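Esterase D (Lactobacillus rhamnosus, PDB 3DKR) probably hydrolyses carboxylic esters, as an alpha/beta hydrolase with a catalytic triad. Local coordinates at residues F106-L111 with Q185-G190; Q205-L210 with A214-H219. All coordinates share one frame; numbering follows the deposited sequence.

In the fold
Both contacts seat a helix against the same face of the central sheet, on neighbouring parallel strands: contact 1 puts helix 101-113 beside strand 187-192, contact 2 packs helix 202-209 on the outermost strand, 216-221. Contact 1 is largely buried, its centre about 10 Å from the centre of the chain, and sets M108 and L111 against T187 and the amide of Q185, with one amide-to-carbonyl bond. Contact 2, its centre about 17 Å from the chain's centre, is only partly buried, so a charged arginine can lend its aliphatic stem to the packing. Backbone bonds such as T187 O to D217 N tie the two strands together, and T187, which M108 and L111 touch in contact 1, also touches L210.

Contact 1 (F106-L111 with Q185-G190); sequences FAMKAL and QPTFIG
The side-chain amide of Q185, in the loop just before strand 187-192, is the flat group here, and L111 meets it in two ways. Methyl CD2 of L111 sits over one face, 3.8 Å almost straight above Q185 CD, while the carbonyl oxygen of L111 lies near the amide plane and accepts a bond from Q185 NE2 at 3.3 Å. That bond is moderately bent (N-H...O 144°) but uses a lone pair of the carbonyl. Q185 OE1 also comes near L111 O; both oxygens can only accept, so no bond joins them. The same NE2 makes a weak bond to I117 O. Glutamine suits this spot: its long stem bends at chi2 (95°) to bring the amide under the leucine. Further along, T187 and M108 meet tip to tip, T187 CG2 lying 4.0 Å from M108 CE; chi2 and chi3 of M108 both bend its flexible chain. T187 OG1 lies 4.0 Å from L111 CD1 and is itself occupied, donating to Q185 O from above the carbonyl plane. Threonine thus turns a methyl to the core and spends its hydroxyl locally. The arrangement belongs to the alpha/beta hydrolase fold, in which the helix that follows the nucleophile, here the predicted S101, packs on the central sheet.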
ATOM      1  N   PHE A 106       4.398   3.021   4.214  1.00 14.51           N
ATOM      2  CA  PHE A 106       4.836   2.185   5.326  1.00 14.42           C
ATOM      3  C   PHE A 106       5.789   1.077   4.868  1.00 14.56           C
ATOM      4  O   PHE A 106       6.714   0.729   5.591  1.00 14.68           O
ATOM      5  CB  PHE A 106       3.634   1.621   6.077  1.00 14.93           C
ATOM      6  CG  PHE A 106       2.661   2.694   6.502  1.00 13.72           C
ATOM      7  CD1 PHE A 106       3.102   3.772   7.247  1.00 15.77           C
ATOM      8  CD2 PHE A 106       1.325   2.647   6.121  1.00 15.81           C
ATOM      9  CE1 PHE A 106       2.216   4.780   7.633  1.00 15.73           C
ATOM     10  CE2 PHE A 106       0.445   3.639   6.509  1.00 15.49           C
ATOM     11  CZ  PHE A 106       0.889   4.708   7.247  1.00 15.40           C
ATOM     12  N   ALA A 107       5.589   0.549   3.656  1.00 14.35           N
ATOM     13  CA  ALA A 107       6.538  -0.432   3.102  1.00 14.50           C
ATOM     14  C   ALA A 107       7.925   0.158   2.997  1.00 14.81           C
ATOM     15  O   ALA A 107       8.917  -0.477   3.358  1.00 15.24           O
ATOM     16  CB  ALA A 107       6.091  -0.929   1.731  1.00 13.98           C
ATOM     17  N   MET A 108       8.002   1.398   2.520  1.00 14.63           N
ATOM     18  CA  MET A 108       9.296   2.056   2.377  1.00 15.26           C
ATOM     19  C   MET A 108       9.883   2.358   3.748  1.00 15.16           C
ATOM     20  O   MET A 108      11.090   2.179   3.946  1.00 15.83           O
ATOM     21  CB  MET A 108       9.195   3.301   1.502  1.00 15.75           C
ATOM     22  CG  MET A 108       8.832   3.013   0.045  1.00 15.84           C
ATOM     23  SD  MET A 108       9.829   1.731  -0.782  1.00 16.14           S
ATOM     24  CE  MET A 108      11.495   2.309  -0.419  1.00 17.65           C
ATOM     25  N   LYS A 109       9.069   2.799   4.706  1.00 15.06           N
ATOM     26  CA  LYS A 109       9.595   3.083   6.040  1.00 14.82           C
ATOM     27  C   LYS A 109      10.088   1.789   6.706  1.00 15.06           C
ATOM     28  O   LYS A 109      11.072   1.797   7.452  1.00 15.71           O
ATOM     29  CB  LYS A 109       8.577   3.802   6.923  1.00 15.07           C
ATOM     30  CG  LYS A 109       9.195   4.453   8.144  1.00 16.45           C
ATOM     31  CD  LYS A 109       8.158   5.175   8.980  1.00 17.57           C
ATOM     32  CE  LYS A 109       8.782   5.880  10.179  1.00 18.84           C
ATOM     33  NZ  LYS A 109       9.483   7.147   9.812  1.00 18.14           N
ATOM     34  N   ALA A 110       9.414   0.677   6.408  1.00 14.63           N
ATOM     35  CA  ALA A 110       9.865  -0.641   6.855  1.00 15.23           C
ATOM     36  C   ALA A 110      11.251  -0.977   6.307  1.00 15.93           C
ATOM     37  O   ALA A 110      12.147  -1.373   7.063  1.00 16.82           O
ATOM     38  CB  ALA A 110       8.845  -1.706   6.447  1.00 15.39           C
ATOM     39  N   LEU A 111      11.446  -0.799   5.002  1.00 15.76           N
ATOM     40  CA  LEU A 111      12.766  -1.055   4.404  1.00 15.96           C
ATOM     41  C   LEU A 111      13.844  -0.173   5.061  1.00 16.71           C
ATOM     42  O   LEU A 111      14.978  -0.622   5.301  1.00 17.10           O
ATOM     43  CB  LEU A 111      12.750  -0.853   2.890  1.00 16.79           C
ATOM     44  CG  LEU A 111      11.876  -1.836   2.108  1.00 16.67           C
ATOM     45  CD1 LEU A 111      11.876  -1.497   0.625  1.00 18.31           C
ATOM     46  CD2 LEU A 111      12.325  -3.267   2.335  1.00 19.01           C
ATOM     47  N   GLN A 185      17.986  -2.401   0.553  1.00 17.66           N
ATOM     48  CA  GLN A 185      17.396  -3.569  -0.076  1.00 17.35           C
ATOM     49  C   GLN A 185      17.008  -3.303  -1.519  1.00 17.10           C
ATOM     50  O   GLN A 185      16.706  -2.152  -1.881  1.00 17.24           O
ATOM     51  CB  GLN A 185      16.118  -4.004   0.650  1.00 17.30           C
ATOM     52  CG  GLN A 185      16.294  -4.410   2.099  1.00 17.03           C
ATOM     53  CD  GLN A 185      16.034  -3.287   3.074  1.00 17.97           C
ATOM     54  OE1 GLN A 185      16.197  -2.112   2.742  1.00 17.57           O
ATOM     55  NE2 GLN A 185      15.624  -3.645   4.293  1.00 18.63           N
ATOM     56  N   PRO A 186      16.942  -4.369  -2.330  1.00 17.13           N
ATOM     57  CA  PRO A 186      16.268  -4.267  -3.608  1.00 17.09           C
ATOM     58  C   PRO A 186      14.861  -3.682  -3.420  1.00 16.92           C
ATOM     59  O   PRO A 186      14.148  -4.084  -2.489  1.00 17.60           O
ATOM     60  CB  PRO A 186      16.188  -5.725  -4.079  1.00 18.00           C
ATOM     61  CG  PRO A 186      17.319  -6.395  -3.386  1.00 17.16           C
ATOM     62  CD  PRO A 186      17.472  -5.727  -2.089  1.00 17.35           C
ATOM     63  N   THR A 187      14.496  -2.740  -4.281  1.00 16.96           N
ATOM     64  CA  THR A 187      13.189  -2.067  -4.203  1.00 16.37           C
ATOM     65  C   THR A 187      12.435  -2.166  -5.520  1.00 16.64           C
ATOM     66  O   THR A 187      12.981  -1.906  -6.594  1.00 18.04           O
ATOM     67  CB  THR A 187      13.366  -0.603  -3.820  1.00 16.52           C
ATOM     68  OG1 THR A 187      14.104  -0.519  -2.600  1.00 17.46           O
ATOM     69  CG2 THR A 187      12.013   0.100  -3.660  1.00 17.39           C
ATOM     70  N   PHE A 188      11.160  -2.526  -5.407  1.00 15.58           N
ATOM     71  CA  PHE A 188      10.235  -2.636  -6.524  1.00 15.45           C
ATOM     72  C   PHE A 188       9.382  -1.381  -6.583  1.00 15.47           C
ATOM     73  O   PHE A 188       8.871  -0.921  -5.564  1.00 15.92           O
ATOM     74  CB  PHE A 188       9.323  -3.856  -6.331  1.00 15.82           C
ATOM     75  CG  PHE A 188       8.370  -4.087  -7.460  1.00 15.87           C
ATOM     76  CD1 PHE A 188       8.724  -4.904  -8.530  1.00 15.70           C
ATOM     77  CD2 PHE A 188       7.135  -3.458  -7.494  1.00 16.19           C
ATOM     78  CE1 PHE A 188       7.850  -5.110  -9.598  1.00 16.97           C
ATOM     79  CE2 PHE A 188       6.260  -3.670  -8.549  1.00 17.49           C
ATOM     80  CZ  PHE A 188       6.627  -4.486  -9.613  1.00 17.58           C
ATOM     81  N   ILE A 189       9.222  -0.840  -7.786  1.00 15.51           N
ATOM     82  CA  ILE A 189       8.331   0.311  -8.001  1.00 15.75           C
ATOM     83  C   ILE A 189       7.405   0.047  -9.169  1.00 16.43           C
ATOM     84  O   ILE A 189       7.864  -0.144 -10.300  1.00 16.49           O
ATOM     85  CB  ILE A 189       9.101   1.616  -8.275  1.00 15.83           C
ATOM     86  CG1 ILE A 189      10.040   1.934  -7.113  1.00 15.51           C
ATOM     87  CG2 ILE A 189       8.096   2.759  -8.525  1.00 15.70           C
ATOM     88  CD1 ILE A 189      10.958   3.166  -7.319  1.00 17.78           C
ATOM     89  N   GLY A 190       6.102  -0.004  -8.895  1.00 16.07           N
ATOM     90  CA  GLY A 190       5.095  -0.084  -9.929  1.00 15.82           C
ATOM     91  C   GLY A 190       4.183   1.124  -9.868  1.00 15.73           C
ATOM     92  O   GLY A 190       3.829   1.585  -8.781  1.00 15.39           O
TER

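Contact 2 (Q205-L210 with A214-H219); sequences QLRDAL and ARVDFH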
ATOM      1  N   GLN A 205      10.728  10.109  -8.985  1.00 17.07           N
ATOM      2  CA  GLN A 205      11.429  10.729  -7.863  1.00 18.18           C
ATOM      3  C   GLN A 205      11.810   9.696  -6.791  1.00 18.14           C
ATOM      4  O   GLN A 205      12.891   9.765  -6.191  1.00 18.29           O
ATOM      5  CB  GLN A 205      10.588  11.852  -7.243  1.00 19.18           C
ATOM      6  CG  GLN A 205      10.478  13.120  -8.081  1.00 23.49           C
ATOM      7  CD  GLN A 205      10.221  14.364  -7.211  1.00 29.17           C
ATOM      8  OE1 GLN A 205       9.624  14.277  -6.130  1.00 33.53           O
ATOM      9  NE2 GLN A 205      10.712  15.516  -7.661  1.00 32.91           N
ATOM     10  N   LEU A 206      10.915   8.741  -6.548  1.00 17.17           N
ATOM     11  CA  LEU A 206      11.192   7.677  -5.596  1.00 17.47           C
ATOM     12  C   LEU A 206      12.393   6.871  -6.096  1.00 18.11           C
ATOM     13  O   LEU A 206      13.363   6.690  -5.370  1.00 18.61           O
ATOM     14  CB  LEU A 206       9.952   6.795  -5.407  1.00 17.65           C
ATOM     15  CG  LEU A 206      10.103   5.522  -4.583  1.00 18.07           C
ATOM     16  CD1 LEU A 206      10.625   5.837  -3.185  1.00 19.40           C
ATOM     17  CD2 LEU A 206       8.752   4.764  -4.560  1.00 17.25           C
ATOM     18  N   ARG A 207      12.330   6.428  -7.348  1.00 18.56           N
ATOM     19  CA  ARG A 207      13.450   5.719  -7.978  1.00 19.87           C
ATOM     20  C   ARG A 207      14.760   6.464  -7.799  1.00 19.90           C
ATOM     21  O   ARG A 207      15.761   5.883  -7.372  1.00 20.48           O
ATOM     22  CB  ARG A 207      13.175   5.529  -9.461  1.00 20.20           C
ATOM     23  CG  ARG A 207      14.325   4.868 -10.239  1.00 21.81           C
ATOM     24  CD  ARG A 207      14.142   5.060 -11.740  1.00 23.35           C
ATOM     25  NE  ARG A 207      14.264   6.470 -12.106  1.00 23.96           N
ATOM     26  CZ  ARG A 207      13.982   6.965 -13.306  1.00 23.41           C
ATOM     27  NH1 ARG A 207      13.546   6.174 -14.278  1.00 24.33           N
ATOM     28  NH2 ARG A 207      14.132   8.270 -13.523  1.00 24.36           N
ATOM     29  N   ASP A 208      14.758   7.751  -8.133  1.00 19.99           N
ATOM     30  CA  ASP A 208      15.978   8.557  -8.071  1.00 20.79           C
ATOM     31  C   ASP A 208      16.513   8.797  -6.649  1.00 20.32           C
ATOM     32  O   ASP A 208      17.717   9.038  -6.476  1.00 21.56           O
ATOM     33  CB  ASP A 208      15.759   9.900  -8.778  1.00 21.34           C
ATOM     34  CG  ASP A 208      15.521   9.758 -10.273  1.00 24.04           C
ATOM     35  OD1 ASP A 208      15.669   8.650 -10.840  1.00 25.14           O
ATOM     36  OD2 ASP A 208      15.183  10.794 -10.898  1.00 28.82           O
ATOM     37  N   ALA A 209      15.641   8.759  -5.636  1.00 19.20           N
ATOM     38  CA  ALA A 209      16.058   9.024  -4.250  1.00 19.31           C
ATOM     39  C   ALA A 209      16.692   7.801  -3.601  1.00 18.98           C
ATOM     40  O   ALA A 209      17.339   7.925  -2.565  1.00 19.22           O
ATOM     41  CB  ALA A 209      14.874   9.495  -3.391  1.00 19.34           C
ATOM     42  N   LEU A 210      16.487   6.628  -4.204  1.00 19.10           N
ATOM     43  CA  LEU A 210      16.949   5.355  -3.625  1.00 19.09           C
ATOM     44  C   LEU A 210      18.415   5.118  -3.981  1.00 19.56           C
ATOM     45  O   LEU A 210      18.770   4.109  -4.588  1.00 19.77           O
ATOM     46  CB  LEU A 210      16.069   4.202  -4.101  1.00 19.33           C
ATOM     47  CG  LEU A 210      14.670   4.226  -3.455  1.00 18.27           C
ATOM     48  CD1 LEU A 210      13.683   3.408  -4.261  1.00 18.94           C
ATOM     49  CD2 LEU A 210      14.723   3.763  -2.014  1.00 18.22           C
ATOM     50  N   ALA A 214      20.217  -1.720  -3.313  1.00 21.16           N
ATOM     51  CA  ALA A 214      20.973  -2.700  -4.126  1.00 21.72           C
ATOM     52  C   ALA A 214      20.565  -2.698  -5.602  1.00 22.38           C
ATOM     53  O   ALA A 214      21.412  -2.856  -6.498  1.00 23.38           O
ATOM     54  CB  ALA A 214      20.818  -4.096  -3.558  1.00 21.54           C
ATOM     55  N   ARG A 215      19.263  -2.568  -5.846  1.00 22.20           N
ATOM     56  CA  ARG A 215      18.701  -2.388  -7.173  1.00 22.96           C
ATOM     57  C   ARG A 215      17.320  -1.761  -7.047  1.00 21.82           C
ATOM     58  O   ARG A 215      16.703  -1.815  -5.975  1.00 21.60           O
ATOM     59  CB  ARG A 215      18.604  -3.709  -7.941  1.00 23.19           C
ATOM     60  CG  ARG A 215      17.558  -4.714  -7.445  1.00 25.43           C
ATOM     61  CD  ARG A 215      17.281  -5.845  -8.486  1.00 26.83           C
ATOM     62  NE  ARG A 215      16.240  -6.794  -8.038  1.00 29.06           N
ATOM     63  CZ  ARG A 215      16.418  -7.711  -7.088  1.00 29.69           C
ATOM     64  NH1 ARG A 215      17.587  -7.826  -6.472  1.00 32.10           N
ATOM     65  NH2 ARG A 215      15.420  -8.521  -6.741  1.00 29.36           N
ATOM     66  N   VAL A 216      16.868  -1.137  -8.132  1.00 21.34           N
ATOM     67  CA  VAL A 216      15.508  -0.620  -8.226  1.00 20.60           C
ATOM     68  C   VAL A 216      14.823  -1.189  -9.466  1.00 20.76           C
ATOM     69  O   VAL A 216      15.220  -0.905 -10.601  1.00 22.22           O
ATOM     70  CB  VAL A 216      15.477   0.921  -8.257  1.00 20.61           C
ATOM     71  CG1 VAL A 216      14.042   1.409  -8.330  1.00 20.83           C
ATOM     72  CG2 VAL A 216      16.175   1.474  -7.024  1.00 20.98           C
ATOM     73  N   ASP A 217      13.788  -1.996  -9.252  1.00 19.39           N
ATOM     74  CA  ASP A 217      13.077  -2.657 -10.341  1.00 19.26           C
ATOM     75  C   ASP A 217      11.812  -1.863 -10.655  1.00 19.05           C
ATOM     76  O   ASP A 217      10.834  -1.926  -9.909  1.00 19.60           O
ATOM     77  CB  ASP A 217      12.733  -4.090  -9.923  1.00 19.81           C
ATOM     78  CG  ASP A 217      12.112  -4.907 -11.043  1.00 21.47           C
ATOM     79  OD1 ASP A 217      12.227  -4.548 -12.235  1.00 24.33           O
ATOM     80  OD2 ASP A 217      11.515  -5.957 -10.717  1.00 25.14           O
ATOM     81  N   PHE A 218      11.839  -1.117 -11.761  1.00 18.99           N
ATOM     82  CA  PHE A 218      10.826  -0.098 -12.058  1.00 18.20           C
ATOM     83  C   PHE A 218       9.881  -0.526 -13.180  1.00 18.70           C
ATOM     84  O   PHE A 218      10.327  -0.906 -14.277  1.00 19.46           O
ATOM     85  CB  PHE A 218      11.532   1.209 -12.440  1.00 18.76           C
ATOM     86  CG  PHE A 218      10.603   2.402 -12.616  1.00 18.08           C
ATOM     87  CD1 PHE A 218      10.445   3.314 -11.583  1.00 19.91           C
ATOM     88  CD2 PHE A 218       9.933   2.636 -13.806  1.00 18.94           C
ATOM     89  CE1 PHE A 218       9.623   4.411 -11.729  1.00 20.69           C
ATOM     90  CE2 PHE A 218       9.090   3.736 -13.959  1.00 19.68           C
ATOM     91  CZ  PHE A 218       8.938   4.628 -12.913  1.00 20.09           C
ATOM     92  N   HIS A 219       8.579  -0.421 -12.926  1.00 18.43           N
ATOM     93  CA  HIS A 219       7.558  -0.838 -13.885  1.00 18.29           C
ATOM     94  C   HIS A 219       6.441   0.177 -14.019  1.00 18.54           C
ATOM     95  O   HIS A 219       5.889   0.626 -13.015  1.00 18.09           O
ATOM     96  CB  HIS A 219       6.981  -2.180 -13.474  1.00 19.28           C
ATOM     97  CG  HIS A 219       7.990  -3.270 -13.503  1.00 19.34           C
ATOM     98  ND1 HIS A 219       8.261  -3.989 -14.648  1.00 22.72           N
ATOM     99  CD2 HIS A 219       8.832  -3.736 -12.552  1.00 23.29           C
ATOM    100  CE1 HIS A 219       9.218  -4.863 -14.392  1.00 23.38           C
ATOM    101  NE2 HIS A 219       9.579  -4.733 -13.128  1.00 23.48           N
TER
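R207 on helix 202-209 and L210 just after it rest on V216 and F218 of strand 216-221, the second half of a beta-alpha-beta crossover that begins with strand 187-192. The apolar contacts come first. V216 spreads its two methyls between two partners: CG1, anti to the backbone N (chi1 -179°), meets R207 CG at 4.0 Å, and CG2 meets L210 CB at the same separation. A beta-branched valine fits the strand and turns one branch to R207 on the helix and the other to L210 in the loop that follows; leucine suits the inner position, where L210 also touches T187. Alternation along the strand brings F218 to the same side, two residues on.

The contact with the aromatic ring is also made by the arginine stem. R207 CD approaches F218 CD1 obliquely at 4.1 Å, R207 CB lies equally near that atom, and the two side chains run nearly at right angles. The guanidinium carbon CZ stands 5.5 Å from the ring centroid, close to its normal; at that length the cation-pi pair is at most a weak attraction, and the planes are 42° apart. Y204, one helical turn before R207, also meets the F218 ring.

The charged contact is local: R207 pairs with its neighbour D208 in a salt bridge. Cutting this side chain back to an alanine removes CG and CD, and would probably open a gap beside V216 CG1 and F218 CD1 and leave the D208 carboxylate without its mate. The grip is side-on: R207 NE (2.9 Å) and NH2 (3.1 Å) both donate to D208 OD1, reaching that one oxygen from the same face of the carboxylate.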